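Local coordinates for fumarylacetoacetate hydrolase (Burkholderia xenovorans, PDB 5TI1) that hydrolyses fumarylacetoacetate to fumarate and acetoacetate, the last step of phenylalanine and tyrosine breakdown, as a metal-dependent enzyme of the FAH family, at the interface of chains A and B. Coordinates in Å, arbitrary orientation; residue numbers count along the deposited sequence, not the author numbering. Chains: chain A/B, Fumarylacetoacetate hydrolase.

The interface of chains A and B. Residues chain A 189, 191-192, 282; chain B 239, 365-366, 368.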
loop_
_atom_site.group_PDB
_atom_site.type_symbol
_atom_site.label_atom_id
_atom_site.label_comp_id
_atom_site.label_asym_id
_atom_site.label_seq_id
_atom_site.Cartn_x
_atom_site.Cartn_y
_atom_site.Cartn_z
ATOM N N ARG A 189 -1.689 -3.859 -3.638
ATOM C CA ARG A 189 -2.393 -3.932 -2.366
ATOM C C ARG A 189 -1.644 -4.886 -1.438
ATOM O O ARG A 189 -1.687 -6.108 -1.628
ATOM C CB ARG A 189 -3.832 -4.397 -2.581
ATOM C CG ARG A 189 -4.663 -4.490 -1.311
ATOM C CD ARG A 189 -5.172 -3.109 -0.866
ATOM N NE ARG A 189 -5.888 -3.210 0.400
ATOM C CZ ARG A 189 -6.271 -2.176 1.145
ATOM N NH1 ARG A 189 -6.010 -0.924 0.769
ATOM N NH2 ARG A 189 -6.897 -2.403 2.286
ATOM N N SER A 191 -2.301 -5.712 1.620
ATOM C CA SER A 191 -3.116 -6.479 2.565
ATOM C C SER A 191 -3.518 -7.847 2.025
ATOM O O SER A 191 -3.778 -8.758 2.817
ATOM C CB SER A 191 -4.382 -5.699 2.955
ATOM O OG SER A 191 -5.272 -5.605 1.853
ATOM N N SER A 192 -3.629 -8.009 0.704
ATOM C CA SER A 192 -4.098 -9.267 0.133
ATOM C C SER A 192 -2.959 -10.132 -0.394
ATOM O O SER A 192 -3.193 -11.037 -1.210
ATOM C CB SER A 192 -5.114 -9.002 -0.976
ATOM O OG SER A 192 -4.634 -8.010 -1.880
ATOM N N PHE A 282 -7.632 -8.710 -5.146
ATOM C CA PHE A 282 -8.361 -9.753 -4.436
ATOM C C PHE A 282 -7.425 -10.819 -3.885
ATOM O O PHE A 282 -7.789 -11.492 -2.913
ATOM C CB PHE A 282 -9.451 -10.371 -5.325
ATOM C CG PHE A 282 -8.933 -11.096 -6.539
ATOM C CD1 PHE A 282 -8.694 -10.414 -7.725
ATOM C CD2 PHE A 282 -8.718 -12.475 -6.505
ATOM C CE1 PHE A 282 -8.212 -11.088 -8.847
ATOM C CE2 PHE A 282 -8.252 -13.153 -7.622
ATOM C CZ PHE A 282 -8.001 -12.466 -8.793
ATOM N N LEU B 239 -10.464 -11.220 3.813
ATOM C CA LEU B 239 -10.190 -11.376 2.392
ATOM C C LEU B 239 -11.227 -12.297 1.759
ATOM O O LEU B 239 -11.523 -13.374 2.290
ATOM C CB LEU B 239 -8.778 -11.931 2.196
ATOM C CG LEU B 239 -8.203 -11.977 0.789
ATOM C CD1 LEU B 239 -8.117 -10.596 0.186
ATOM C CD2 LEU B 239 -6.832 -12.625 0.846
ATOM N N CYS B 365 -11.287 -7.771 -1.957
ATOM C CA CYS B 365 -10.159 -7.140 -1.285
ATOM C C CYS B 365 -10.493 -6.917 0.182
ATOM O O CYS B 365 -11.627 -6.574 0.531
ATOM C CB CYS B 365 -9.799 -5.811 -1.966
ATOM S SG CYS B 365 -8.310 -5.007 -1.301
ATOM N N ASN B 366 -9.509 -7.156 1.045
ATOM C CA ASN B 366 -9.688 -6.974 2.475
ATOM C C ASN B 366 -9.242 -5.576 2.878
ATOM O O ASN B 366 -8.486 -4.909 2.167
ATOM C CB ASN B 366 -8.917 -8.036 3.262
ATOM C CG ASN B 366 -7.433 -8.042 2.953
ATOM O OD1 ASN B 366 -6.999 -7.660 1.857
ATOM N ND2 ASN B 366 -6.642 -8.503 3.920
ATOM N N ARG B 368 -8.200 -3.120 6.579
ATOM C CA ARG B 368 -7.611 -3.222 7.902
ATOM C C ARG B 368 -7.785 -1.902 8.636
ATOM O O ARG B 368 -7.820 -0.831 8.022
ATOM C CB ARG B 368 -6.115 -3.576 7.812
ATOM C CG ARG B 368 -5.862 -4.963 7.234
ATOM C CD ARG B 368 -4.384 -5.314 7.183
ATOM N NE ARG B 368 -3.731 -4.606 6.088
ATOM C CZ ARG B 368 -2.449 -4.745 5.749
ATOM N NH1 ARG B 368 -1.659 -5.568 6.428
ATOM N NH2 ARG B 368 -1.954 -4.044 4.732
HETATM O O HOH W 1 -2.936 -2.898 1.936
#
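The short 3-10 helix 190-192 of chain A meets a loop of chain B across the two-fold interface of the deposited assembly, probably the homodimer typical of the family, with A:Ser191 and B:Asn366 pairing at mid-patch. The hydroxyl OG of A:Ser191 donates to the side-chain oxygen OD1 of B:Asn366 at 2.7 Å, approaching from above the amide plane. The other end of that amide, ND2, returns a bond of 3.1 Å to the backbone O of A:Ser191; this oxygen lies nearly in the amide plane, though ND2 comes from above the serine carbonyl plane, and the two bonds probably limit how the amide can turn. A:Ser191 OG also accepts from NE of A:Arg189 at 2.9 Å, a hold within chain A that would help point the hydroxyl hydrogen toward chain B. The side chain of A:Arg189 leaves CA pointing away from its own N (chi1 -179°) and bends at chi2, carrying its guanidinium to the partner. There NH2 binds the backbone O of B:Asn366 at 3.0 Å, on a lone pair in the carbonyl plane but tilted from the guanidinium plane, a bent bond. The thiol SG of B:Cys365 packs alongside the arginine stem, 3.7 Å from CG of A:Arg189. B:Arg368, bent at chi3 (-75°), lays one guanidinium face over CA of A:Ser191, offset toward the rim, with CB near the NE and NH2 side. A water links NH2 of B:Arg368 to the backbone N of A:Ser191. At the far side, the methyl CD1 of B:Leu239 touches CB of A:Ser192 (3.6 Å) and lies near the backbone O of A:Phe282. A:Phe282 directly follows helix 278-281, and the B:Asn366 loop joins helix 353-361 to strand 372-374; the patch centre is about 22 Å from A:His160, the probable catalytic base, suggesting a role in assembly.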